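Local coordinates for protein soluble inorganic pyrophosphatase (Toxoplasma gondii, PDB 5WRT) that probably hydrolyses inorganic pyrophosphate to phosphate with the help of magnesium ions, as the pyrophosphatase part of a longer family I enzyme, at residues Val1-Leu5 and Val17-Lys22; Arg58-Glu62 and Ile72-Leu76; Asp32-Phe36 and Phe47-Val51. All coordinates share one frame; numbering follows the deposited sequence.

Interaction 1 (Val1-Leu5 and Val17-Lys22); sequences VYRRL and VLLSKK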
ATOM      1  N   VAL A   1     -14.081  18.462  24.138  1.00 50.90           N
ATOM      2  CA  VAL A   1     -14.810  17.801  23.060  1.00 52.37           C
ATOM      3  C   VAL A   1     -15.279  18.885  22.096  1.00 52.23           C
ATOM      4  O   VAL A   1     -15.677  19.968  22.519  1.00 51.84           O
ATOM      5  CB  VAL A   1     -15.972  16.943  23.610  1.00 54.17           C
ATOM      6  CG1 VAL A   1     -17.068  17.828  24.196  1.00 55.91           C
ATOM      7  CG2 VAL A   1     -16.519  15.991  22.533  1.00 53.97           C
ATOM      8  N   TYR A   2     -15.194  18.605  20.799  1.00 48.67           N
ATOM      9  CA  TYR A   2     -15.549  19.563  19.762  1.00 47.23           C
ATOM     10  C   TYR A   2     -16.690  19.011  18.921  1.00 48.83           C
ATOM     11  O   TYR A   2     -16.830  17.794  18.761  1.00 49.16           O
ATOM     12  CB  TYR A   2     -14.341  19.882  18.875  1.00 43.45           C
ATOM     13  CG  TYR A   2     -13.167  20.430  19.651  1.00 43.69           C
ATOM     14  CD1 TYR A   2     -13.140  21.752  20.075  1.00 43.90           C
ATOM     15  CD2 TYR A   2     -12.100  19.611  19.993  1.00 42.74           C
ATOM     16  CE1 TYR A   2     -12.068  22.249  20.794  1.00 42.07           C
ATOM     17  CE2 TYR A   2     -11.028  20.096  20.712  1.00 41.03           C
ATOM     18  CZ  TYR A   2     -11.017  21.414  21.111  1.00 40.68           C
ATOM     19  OH  TYR A   2      -9.948  21.897  21.828  1.00 41.15           O
ATOM     20  N   ARG A   3     -17.510  19.911  18.387  1.00 52.46           N
ATOM     21  CA  ARG A   3     -18.693  19.528  17.629  1.00 52.65           C
ATOM     22  C   ARG A   3     -18.400  19.613  16.136  1.00 49.55           C
ATOM     23  O   ARG A   3     -17.851  20.612  15.659  1.00 48.68           O
ATOM     24  CB  ARG A   3     -19.886  20.415  17.990  1.00 52.11           C
ATOM     25  CG  ARG A   3     -20.674  19.925  19.196  1.00 57.90           C
ATOM     26  CD  ARG A   3     -22.175  20.066  18.982  1.00 62.52           C
ATOM     27  NE  ARG A   3     -22.497  21.018  17.920  1.00 64.87           N
ATOM     28  CZ  ARG A   3     -22.675  22.322  18.111  1.00 65.42           C
ATOM     29  NH1 ARG A   3     -22.556  22.842  19.326  1.00 65.87           N
ATOM     30  NH2 ARG A   3     -22.965  23.111  17.085  1.00 64.58           N
ATOM     31  N   ARG A   4     -18.768  18.562  15.410  1.00 46.40           N
ATOM     32  CA  ARG A   4     -18.614  18.508  13.961  1.00 45.09           C
ATOM     33  C   ARG A   4     -19.898  18.972  13.283  1.00 46.99           C
ATOM     34  O   ARG A   4     -20.974  18.412  13.522  1.00 47.85           O
ATOM     35  CB  ARG A   4     -18.241  17.093  13.522  1.00 44.42           C
ATOM     36  CG  ARG A   4     -16.887  16.638  14.045  1.00 43.14           C
ATOM     37  CD  ARG A   4     -16.519  15.252  13.549  1.00 39.20           C
ATOM     38  NE  ARG A   4     -17.622  14.311  13.705  1.00 43.46           N
ATOM     39  CZ  ARG A   4     -17.807  13.573  14.796  1.00 47.58           C
ATOM     40  NH1 ARG A   4     -16.964  13.678  15.816  1.00 45.49           N
ATOM     41  NH2 ARG A   4     -18.834  12.737  14.875  1.00 47.49           N
ATOM     42  N   LEU A   5     -19.780  19.999  12.446  1.00 44.69           N
ATOM     43  CA  LEU A   5     -20.883  20.490  11.623  1.00 45.42           C
ATOM     44  C   LEU A   5     -20.662  19.984  10.203  1.00 44.74           C
ATOM     45  O   LEU A   5     -19.814  20.501   9.470  1.00 45.03           O
ATOM     46  CB  LEU A   5     -20.966  22.011  11.676  1.00 47.28           C
ATOM     47  CG  LEU A   5     -20.809  22.643  13.061  1.00 50.65           C
ATOM     48  CD1 LEU A   5     -20.850  24.160  12.963  1.00 50.54           C
ATOM     49  CD2 LEU A   5     -21.882  22.131  14.020  1.00 53.27           C
ATOM     50  N   VAL A  17     -16.711  19.706   6.393  1.00 40.82           N
ATOM     51  CA  VAL A  17     -16.821  19.472   7.828  1.00 38.57           C
ATOM     52  C   VAL A  17     -16.225  20.667   8.554  1.00 40.77           C
ATOM     53  O   VAL A  17     -15.049  21.002   8.355  1.00 39.13           O
ATOM     54  CB  VAL A  17     -16.120  18.171   8.253  1.00 38.31           C
ATOM     55  CG1 VAL A  17     -16.235  17.979   9.756  1.00 38.50           C
ATOM     56  CG2 VAL A  17     -16.712  16.981   7.512  1.00 38.73           C
ATOM     57  N   LEU A  18     -17.033  21.303   9.394  1.00 41.27           N
ATOM     58  CA  LEU A  18     -16.623  22.436  10.206  1.00 41.76           C
ATOM     59  C   LEU A  18     -16.665  22.046  11.676  1.00 44.23           C
ATOM     60  O   LEU A  18     -17.410  21.146  12.075  1.00 43.99           O
ATOM     61  CB  LEU A  18     -17.519  23.651   9.958  1.00 44.96           C
ATOM     62  CG  LEU A  18     -17.396  24.298   8.578  1.00 44.83           C
ATOM     63  CD1 LEU A  18     -18.735  24.849   8.115  1.00 48.95           C
ATOM     64  CD2 LEU A  18     -16.343  25.396   8.601  1.00 45.45           C
ATOM     65  N   LEU A  19     -15.854  22.724  12.480  1.00 43.50           N
ATOM     66  CA  LEU A  19     -15.740  22.432  13.900  1.00 43.74           C
ATOM     67  C   LEU A  19     -16.275  23.595  14.721  1.00 47.15           C
ATOM     68  O   LEU A  19     -16.104  24.761  14.353  1.00 47.76           O
ATOM     69  CB  LEU A  19     -14.288  22.149  14.289  1.00 43.29           C
ATOM     70  CG  LEU A  19     -13.707  20.820  13.804  1.00 41.82           C
ATOM     71  CD1 LEU A  19     -12.444  20.501  14.570  1.00 41.78           C
ATOM     72  CD2 LEU A  19     -14.725  19.703  13.961  1.00 43.25           C
ATOM     73  N   SER A  20     -16.933  23.265  15.829  1.00 50.25           N
ATOM     74  CA  SER A  20     -17.423  24.262  16.766  1.00 53.76           C
ATOM     75  C   SER A  20     -17.239  23.739  18.182  1.00 54.18           C
ATOM     76  O   SER A  20     -17.187  22.528  18.409  1.00 52.94           O
ATOM     77  CB  SER A  20     -18.900  24.596  16.523  1.00 55.69           C
ATOM     78  OG  SER A  20     -19.715  23.451  16.700  1.00 55.63           O
ATOM     79  N   LYS A  21     -17.125  24.664  19.134  1.00 58.21           N
ATOM     80  CA  LYS A  21     -17.186  24.301  20.543  1.00 59.31           C
ATOM     81  C   LYS A  21     -18.582  23.790  20.885  1.00 61.67           C
ATOM     82  O   LYS A  21     -19.480  23.714  20.039  1.00 60.52           O
ATOM     83  CB  LYS A  21     -16.829  25.487  21.436  1.00 60.37           C
ATOM     84  CG  LYS A  21     -15.388  25.953  21.371  1.00 59.32           C
ATOM     85  CD  LYS A  21     -15.296  27.393  21.850  1.00 62.13           C
ATOM     86  CE  LYS A  21     -13.858  27.870  21.980  1.00 59.84           C
ATOM     87  NZ  LYS A  21     -13.781  29.243  22.556  1.00 58.65           N
ATOM     88  N   LYS A  22     -18.782  23.450  22.156  1.00 64.37           N
ATOM     89  CA  LYS A  22     -20.116  23.075  22.594  1.00 64.38           C
ATOM     90  C   LYS A  22     -20.959  24.288  22.930  1.00 66.74           C
ATOM     91  O   LYS A  22     -22.154  24.146  23.204  1.00 68.70           O
ATOM     92  CB  LYS A  22     -20.037  22.146  23.811  1.00 64.60           C
ATOM     93  CG  LYS A  22     -19.718  20.703  23.478  1.00 65.05           C
ATOM     94  CD  LYS A  22     -20.980  19.900  23.171  1.00 66.18           C
ATOM     95  CE  LYS A  22     -20.693  18.403  23.226  1.00 65.59           C
ATOM     96  NZ  LYS A  22     -19.824  17.926  22.110  1.00 62.96           N
TER
HETATM   97  O   HOH W   1     -15.749  22.602  22.950  1.00 55.66           O
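R3 and S20 face each other as a hydrogen-bonded pair in an antiparallel beta hairpin made by strands 3-7 and 16-20, and L5 with L18 forms the next such pair. The side chains of all four residues lie on one face of the hairpin, while R4 and L19 share the other.

On the first face S20 is small enough to let the arginine fold over it. The chain of R3 bends at chi2 and again at chi3 (-139° and -19°), which brings the guanidinium back so that S20 OG sits over one of its faces, off-centre; R3 NH2 and S20 OG are 3.3 Å apart, but the angle is too poor for a hydrogen bond, and the hydroxyl makes a weak bond to K21 O. L5 extends this packing by laying CD2 near the same hydroxyl, and its CB meets CB of L18 at 4.2 Å, an apolar contact made by the first side-chain carbons of the two leucines.

At the open end the bent chain of K22 crosses V1 and R3 obliquely, its NZ 3.5 Å from V1 CG1 and also close to R3 CG. On the other face R4 and L19 run side by side, R4 CG against L19 CD2, and L19 continues inward to V136 and I33, where a long apolar side chain is in keeping with burial. K21, turned away from the first strand, forms a salt bridge with E25.

Where the strands give way to loop, a single water bridges them, donating to V1 O at 2.7 Å and accepting from K22 N.

Interaction 2 (Arg58-Glu62 and Ile72-Leu76); sequences RRKME and IMQDL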
ATOM      1  N   ARG A  58     -10.066   6.491   1.051  1.00 30.16           N
ATOM      2  CA  ARG A  58      -9.056   6.948   0.107  1.00 31.15           C
ATOM      3  C   ARG A  58      -9.321   8.333  -0.472  1.00 30.96           C
ATOM      4  O   ARG A  58      -8.518   8.795  -1.288  1.00 31.62           O
ATOM      5  CB  ARG A  58      -8.860   5.930  -1.032  1.00 31.33           C
ATOM      6  CG  ARG A  58     -10.010   5.750  -1.990  1.00 32.87           C
ATOM      7  CD  ARG A  58      -9.514   4.968  -3.196  1.00 32.87           C
ATOM      8  NE  ARG A  58     -10.579   4.628  -4.132  1.00 38.00           N
ATOM      9  CZ  ARG A  58     -10.897   3.384  -4.477  1.00 37.08           C
ATOM     10  NH1 ARG A  58     -10.225   2.362  -3.962  1.00 34.63           N
ATOM     11  NH2 ARG A  58     -11.880   3.163  -5.338  1.00 36.97           N
ATOM     12  N   ARG A  59     -10.412   8.998  -0.105  1.00 30.06           N
ATOM     13  CA  ARG A  59     -10.618  10.366  -0.560  1.00 32.74           C
ATOM     14  C   ARG A  59      -9.644  11.297   0.152  1.00 31.92           C
ATOM     15  O   ARG A  59      -9.459  11.215   1.370  1.00 31.41           O
ATOM     16  CB  ARG A  59     -12.053  10.819  -0.296  1.00 35.33           C
ATOM     17  CG  ARG A  59     -13.108  10.080  -1.091  1.00 36.29           C
ATOM     18  CD  ARG A  59     -14.475  10.721  -0.906  1.00 39.89           C
ATOM     19  NE  ARG A  59     -15.481  10.105  -1.765  1.00 41.96           N
ATOM     20  CZ  ARG A  59     -16.308   9.140  -1.376  1.00 44.16           C
ATOM     21  NH1 ARG A  59     -16.254   8.678  -0.134  1.00 43.22           N
ATOM     22  NH2 ARG A  59     -17.191   8.637  -2.230  1.00 44.61           N
ATOM     23  N   LYS A  60      -9.026  12.195  -0.614  1.00 31.88           N
ATOM     24  CA  LYS A  60      -8.001  13.088  -0.077  1.00 32.35           C
ATOM     25  C   LYS A  60      -8.687  14.271   0.600  1.00 32.48           C
ATOM     26  O   LYS A  60      -8.810  15.368   0.051  1.00 34.43           O
ATOM     27  CB  LYS A  60      -7.050  13.539  -1.179  1.00 31.93           C
ATOM     28  CG  LYS A  60      -5.862  14.349  -0.687  1.00 31.46           C
ATOM     29  CD  LYS A  60      -4.692  14.247  -1.654  1.00 33.39           C
ATOM     30  CE  LYS A  60      -3.602  15.251  -1.316  1.00 33.12           C
ATOM     31  NZ  LYS A  60      -2.756  15.585  -2.494  1.00 37.84           N
ATOM     32  N   MET A  61      -9.144  14.032   1.828  1.00 29.25           N
ATOM     33  CA  MET A  61      -9.721  15.091   2.642  1.00 30.27           C
ATOM     34  C   MET A  61      -8.612  15.849   3.356  1.00 29.55           C
ATOM     35  O   MET A  61      -7.685  15.248   3.905  1.00 29.40           O
ATOM     36  CB  MET A  61     -10.703  14.508   3.659  1.00 30.34           C
ATOM     37  CG  MET A  61     -11.724  13.557   3.052  1.00 32.79           C
ATOM     38  SD  MET A  61     -12.840  14.353   1.882  1.00 34.43           S
ATOM     39  CE  MET A  61     -13.671  15.527   2.946  1.00 36.15           C
ATOM     40  N   GLU A  62      -8.719  17.175   3.367  1.00 29.42           N
ATOM     41  CA  GLU A  62      -7.710  18.015   3.997  1.00 29.13           C
ATOM     42  C   GLU A  62      -8.351  19.297   4.498  1.00 31.91           C
ATOM     43  O   GLU A  62      -9.354  19.761   3.953  1.00 33.81           O
ATOM     44  CB  GLU A  62      -6.575  18.382   3.028  1.00 29.15           C
ATOM     45  CG  GLU A  62      -5.685  17.236   2.589  1.00 31.56           C
ATOM     46  CD  GLU A  62      -4.690  17.652   1.522  1.00 35.13           C
ATOM     47  OE1 GLU A  62      -4.890  18.716   0.892  1.00 35.26           O
ATOM     48  OE2 GLU A  62      -3.706  16.913   1.317  1.00 34.35           O
ATOM     49  N   ILE A  72     -12.586  21.101   6.582  1.00 33.87           N
ATOM     50  CA  ILE A  72     -12.057  19.912   5.926  1.00 33.01           C
ATOM     51  C   ILE A  72     -12.944  19.620   4.724  1.00 34.19           C
ATOM     52  O   ILE A  72     -14.159  19.449   4.863  1.00 35.60           O
ATOM     53  CB  ILE A  72     -12.007  18.715   6.887  1.00 32.61           C
ATOM     54  CG1 ILE A  72     -11.051  19.003   8.044  1.00 30.59           C
ATOM     55  CG2 ILE A  72     -11.584  17.448   6.153  1.00 30.61           C
ATOM     56  CD1 ILE A  72     -11.023  17.918   9.091  1.00 29.83           C
ATOM     57  N   MET A  73     -12.331  19.560   3.545  1.00 34.46           N
ATOM     58  CA  MET A  73     -13.021  19.265   2.298  1.00 35.53           C
ATOM     59  C   MET A  73     -12.128  18.361   1.468  1.00 34.50           C
ATOM     60  O   MET A  73     -10.956  18.150   1.790  1.00 33.38           O
ATOM     61  CB  MET A  73     -13.353  20.546   1.516  1.00 36.74           C
ATOM     62  CG  MET A  73     -14.017  21.645   2.330  1.00 38.54           C
ATOM     63  SD  MET A  73     -14.524  23.063   1.334  1.00 41.38           S
ATOM     64  CE  MET A  73     -15.794  22.341   0.296  1.00 42.13           C
ATOM     65  N   GLN A  74     -12.684  17.821   0.389  1.00 37.25           N
ATOM     66  CA  GLN A  74     -11.916  16.945  -0.483  1.00 35.47           C
ATOM     67  C   GLN A  74     -11.035  17.769  -1.413  1.00 37.73           C
ATOM     68  O   GLN A  74     -11.470  18.776  -1.980  1.00 38.42           O
ATOM     69  CB  GLN A  74     -12.841  16.039  -1.294  1.00 35.36           C
ATOM     70  CG  GLN A  74     -12.105  14.960  -2.070  1.00 35.25           C
ATOM     71  CD  GLN A  74     -13.018  13.835  -2.511  1.00 36.16           C
ATOM     72  OE1 GLN A  74     -14.209  13.831  -2.204  1.00 39.04           O
ATOM     73  NE2 GLN A  74     -12.459  12.867  -3.230  1.00 35.71           N
ATOM     74  N   ASP A  75      -9.782  17.342  -1.551  1.00 37.08           N
ATOM     75  CA  ASP A  75      -8.845  18.024  -2.431  1.00 38.80           C
ATOM     76  C   ASP A  75      -9.311  17.938  -3.880  1.00 40.22           C
ATOM     77  O   ASP A  75      -9.979  16.985  -4.288  1.00 39.53           O
ATOM     78  CB  ASP A  75      -7.449  17.417  -2.283  1.00 36.99           C
ATOM     79  CG  ASP A  75      -6.369  18.265  -2.927  1.00 38.59           C
ATOM     80  OD1 ASP A  75      -6.503  19.507  -2.923  1.00 41.23           O
ATOM     81  OD2 ASP A  75      -5.382  17.689  -3.430  1.00 39.49           O
ATOM     82  N   LEU A  76      -8.951  18.953  -4.663  1.00 43.01           N
ATOM     83  CA  LEU A  76      -9.305  19.031  -6.073  1.00 44.58           C
ATOM     84  C   LEU A  76      -8.063  18.917  -6.946  1.00 44.24           C
ATOM     85  O   LEU A  76      -6.990  19.415  -6.588  1.00 42.79           O
ATOM     86  CB  LEU A  76     -10.040  20.338  -6.388  1.00 45.85           C
ATOM     87  CG  LEU A  76     -11.301  20.640  -5.578  1.00 47.48           C
ATOM     88  CD1 LEU A  76     -11.911  21.969  -6.006  1.00 48.13           C
ATOM     89  CD2 LEU A  76     -12.311  19.513  -5.723  1.00 47.96           C
TER
HETATM   90  O   HOH W   2     -14.323  10.776  -4.446  1.00 39.48           O
HETATM   91  O   HOH W   3      -6.599  20.341  -0.517  1.00 38.51           O
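The guanidinium of R59 and the amide of Q74 meet as two flat groups turned steeply against each other, their planes 76° apart. Neither is stacked on the other: Q74 OE1 approaches the guanidinium obliquely and lies 3.4 Å from R59 CD, its closest approach across the two segments. The amide therefore crosses the aliphatic part of the arginine, with Q74 NE2 beside R59 CB and CG. A water accepts from both R59 NE and Q74 NE2, and the same amide nitrogen also donates to the carbonyl of R83. Glutamine suits this buried place because one extended chain supplies both apolar length and a polar end.

The carboxylates of E62 and D75 lie alongside each other, planes 29° apart. Their like charges, 4.2 Å apart between E62 OE1 and D75 OD1, are bridged by a water that donates to both oxygens, which probably eases the repulsion. A chi1 of -167° sets the D75 side chain alongside K60, both pointing the same way, and D75 OD2 meets K60 NZ in a weak salt bridge at 3.5 Å; the stronger partner of OD2 is R83.

M61 curls at chi2 and chi3, bringing SD to 3.6 Å from Q74 CB, and its CB packs on I72 CG2. K60, at the centre of an inverse gamma turn, interrupts the strand, yet its O still accepts from D75 N at 2.7 Å. Beyond the turn, E62 and M73 form a hydrogen-bonded antiparallel pair.

These segments build a beta hairpin in a three-stranded antiparallel sheet, with strand 57-63 central between 72-74 and 84-89. The side chain of E62 lies about 5 Å from a bound magnesium ion, while the backbone of I72 is hydrogen-bonded to V17 of strand 16-20.

Interaction 3 (Asp32-Phe36 and Phe47-Val51); sequences DIPLF and FNMVV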
ATOM      1  N   ASP A  32      -7.414  27.276  16.154  1.00 32.43           N
ATOM      2  CA  ASP A  32      -8.000  27.510  17.466  1.00 36.09           C
ATOM      3  C   ASP A  32      -8.056  26.277  18.356  1.00 34.70           C
ATOM      4  O   ASP A  32      -8.426  26.402  19.525  1.00 37.14           O
ATOM      5  CB  ASP A  32      -9.417  28.070  17.311  1.00 36.86           C
ATOM      6  CG  ASP A  32      -9.527  29.117  16.216  1.00 38.18           C
ATOM      7  OD1 ASP A  32      -8.715  30.064  16.178  1.00 35.74           O
ATOM      8  OD2 ASP A  32     -10.435  28.965  15.361  1.00 39.52           O
ATOM      9  N   ILE A  33      -7.687  25.105  17.850  1.00 33.47           N
ATOM     10  CA  ILE A  33      -7.578  23.911  18.693  1.00 33.21           C
ATOM     11  C   ILE A  33      -6.189  23.866  19.313  1.00 32.44           C
ATOM     12  O   ILE A  33      -5.191  23.960  18.588  1.00 31.96           O
ATOM     13  CB  ILE A  33      -7.886  22.634  17.903  1.00 33.05           C
ATOM     14  CG1 ILE A  33      -9.360  22.613  17.507  1.00 33.43           C
ATOM     15  CG2 ILE A  33      -7.541  21.397  18.721  1.00 30.80           C
ATOM     16  CD1 ILE A  33      -9.816  21.307  16.931  1.00 35.02           C
ATOM     17  N   PRO A  34      -6.075  23.734  20.634  1.00 32.85           N
ATOM     18  CA  PRO A  34      -4.747  23.659  21.247  1.00 29.52           C
ATOM     19  C   PRO A  34      -4.026  22.388  20.831  1.00 27.69           C
ATOM     20  O   PRO A  34      -4.630  21.320  20.712  1.00 26.95           O
ATOM     21  CB  PRO A  34      -5.047  23.672  22.751  1.00 28.75           C
ATOM     22  CG  PRO A  34      -6.437  23.145  22.857  1.00 32.24           C
ATOM     23  CD  PRO A  34      -7.154  23.642  21.633  1.00 32.94           C
ATOM     24  N   LEU A  35      -2.721  22.519  20.585  1.00 27.14           N
ATOM     25  CA  LEU A  35      -1.920  21.350  20.243  1.00 25.88           C
ATOM     26  C   LEU A  35      -1.835  20.378  21.415  1.00 26.82           C
ATOM     27  O   LEU A  35      -1.876  19.159  21.221  1.00 25.93           O
ATOM     28  CB  LEU A  35      -0.522  21.779  19.800  1.00 25.99           C
ATOM     29  CG  LEU A  35       0.472  20.642  19.552  1.00 25.27           C
ATOM     30  CD1 LEU A  35      -0.055  19.693  18.487  1.00 23.17           C
ATOM     31  CD2 LEU A  35       1.834  21.190  19.164  1.00 24.80           C
ATOM     32  N   PHE A  36      -1.730  20.900  22.638  1.00 26.25           N
ATOM     33  CA  PHE A  36      -1.670  20.081  23.844  1.00 27.02           C
ATOM     34  C   PHE A  36      -2.997  20.164  24.587  1.00 28.51           C
ATOM     35  O   PHE A  36      -3.275  21.178  25.247  1.00 30.83           O
ATOM     36  CB  PHE A  36      -0.520  20.521  24.754  1.00 27.17           C
ATOM     37  CG  PHE A  36       0.822  20.528  24.079  1.00 26.93           C
ATOM     38  CD1 PHE A  36       1.508  19.345  23.863  1.00 25.31           C
ATOM     39  CD2 PHE A  36       1.405  21.719  23.676  1.00 26.91           C
ATOM     40  CE1 PHE A  36       2.745  19.348  23.249  1.00 25.86           C
ATOM     41  CE2 PHE A  36       2.642  21.727  23.062  1.00 26.78           C
ATOM     42  CZ  PHE A  36       3.312  20.539  22.849  1.00 25.28           C
ATOM     43  N   PHE A  47      -0.973  14.931  22.438  1.00 26.40           N
ATOM     44  CA  PHE A  47      -1.134  15.909  21.376  1.00 25.43           C
ATOM     45  C   PHE A  47      -2.515  15.710  20.776  1.00 25.86           C
ATOM     46  O   PHE A  47      -2.990  14.575  20.668  1.00 26.19           O
ATOM     47  CB  PHE A  47      -0.084  15.756  20.264  1.00 23.98           C
ATOM     48  CG  PHE A  47       1.341  15.795  20.741  1.00 24.13           C
ATOM     49  CD1 PHE A  47       1.912  14.695  21.359  1.00 24.07           C
ATOM     50  CD2 PHE A  47       2.118  16.926  20.543  1.00 24.69           C
ATOM     51  CE1 PHE A  47       3.226  14.726  21.783  1.00 24.34           C
ATOM     52  CE2 PHE A  47       3.431  16.963  20.966  1.00 24.48           C
ATOM     53  CZ  PHE A  47       3.987  15.861  21.586  1.00 23.60           C
ATOM     54  N   ASN A  48      -3.160  16.799  20.379  1.00 24.14           N
ATOM     55  CA  ASN A  48      -4.428  16.672  19.680  1.00 25.39           C
ATOM     56  C   ASN A  48      -4.180  16.401  18.204  1.00 24.65           C
ATOM     57  O   ASN A  48      -3.263  16.959  17.596  1.00 23.69           O
ATOM     58  CB  ASN A  48      -5.288  17.923  19.862  1.00 25.79           C
ATOM     59  CG  ASN A  48      -6.313  17.766  20.971  1.00 27.70           C
ATOM     60  OD1 ASN A  48      -6.810  16.666  21.221  1.00 27.61           O
ATOM     61  ND2 ASN A  48      -6.647  18.868  21.628  1.00 28.54           N
ATOM     62  N   MET A  49      -4.995  15.518  17.638  1.00 24.68           N
ATOM     63  CA  MET A  49      -4.924  15.169  16.229  1.00 24.56           C
ATOM     64  C   MET A  49      -6.251  15.504  15.573  1.00 25.92           C
ATOM     65  O   MET A  49      -7.308  15.086  16.057  1.00 27.07           O
ATOM     66  CB  MET A  49      -4.601  13.684  16.045  1.00 23.36           C
ATOM     67  CG  MET A  49      -4.993  13.130  14.681  1.00 22.65           C
ATOM     68  SD  MET A  49      -4.724  11.349  14.556  1.00 23.71           S
ATOM     69  CE  MET A  49      -4.961  11.090  12.797  1.00 22.25           C
ATOM     70  N   VAL A  50      -6.196  16.264  14.486  1.00 23.72           N
ATOM     71  CA  VAL A  50      -7.372  16.533  13.668  1.00 24.42           C
ATOM     72  C   VAL A  50      -7.420  15.452  12.596  1.00 24.07           C
ATOM     73  O   VAL A  50      -6.551  15.391  11.722  1.00 23.52           O
ATOM     74  CB  VAL A  50      -7.329  17.936  13.051  1.00 24.85           C
ATOM     75  CG1 VAL A  50      -8.489  18.127  12.082  1.00 25.70           C
ATOM     76  CG2 VAL A  50      -7.360  18.997  14.143  1.00 25.31           C
ATOM     77  N   VAL A  51      -8.430  14.592  12.669  1.00 25.54           N
ATOM     78  CA  VAL A  51      -8.560  13.489  11.725  1.00 25.66           C
ATOM     79  C   VAL A  51      -9.114  14.038  10.418  1.00 26.63           C
ATOM     80  O   VAL A  51     -10.220  14.588  10.384  1.00 27.28           O
ATOM     81  CB  VAL A  51      -9.463  12.383  12.289  1.00 26.00           C
ATOM     82  CG1 VAL A  51      -9.600  11.245  11.287  1.00 24.78           C
ATOM     83  CG2 VAL A  51      -8.916  11.879  13.615  1.00 26.00           C
TER
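The rings of F36 and F47 meet obliquely, CE1 of F36 lying 3.4 Å from CE2 of F47. The ring centroids are 5.3 Å apart and the planes meet at 46°. L35 fills the angle between the two rings: its CG sits above the centre of the F36 ring, 4.2 Å from the plane, while CD1 touches the edge of F47 at CD2. A leucine fits here because its branched end can meet one ring over a face and the other at an edge. With CG anti to the backbone N (chi1 174°), L35 runs alongside F47, and both reach V221 of helix 214-232.

Segment 32-36 is an irregular loop laid against the first strand of the curled beta sheet at the centre of the pyrophosphatase fold. Two hydrogen bonds join the loop to this strand. L35 O accepts from N48 N at 2.8 Å, the strand's backbone thus binding the loop, and P34 O receives a weak bond from N48 ND2. Asparagine suits the position, being short enough to keep its amide close to the backbone that it binds.

Next to that amide comes I33, which crosses N48 at about a right angle. Branching at CB lets isoleucine send CG2 to the asparagine, 4.0 Å from N48 ND2, and CD1 to the valine. With I33 CG1 beside the backbone N (chi1 -68°), CD1 is carried toward V50, where it meets CG2, while P97 packs on both I33 and V50.

How the interactions relate
From the N terminus, interaction 1 closes first, bringing residues 17-22 back onto the opening strand as a hairpin. The chain then passes through strand 26-27 into the 32-36 loop, and interaction 3 closes the next loop at strand 47-53. Interaction 2 closes last, as a second hairpin. The three closures follow in series, with none nested in or crossing another, yet they touch in space. Y2 packs on P34 and I33, and L19 on I33, joining interactions 1 and 3; V17 N probably bonds to I72 O, linking the two hairpins; and I72 CD1 packs on V50, tying the second hairpin to the central sheet.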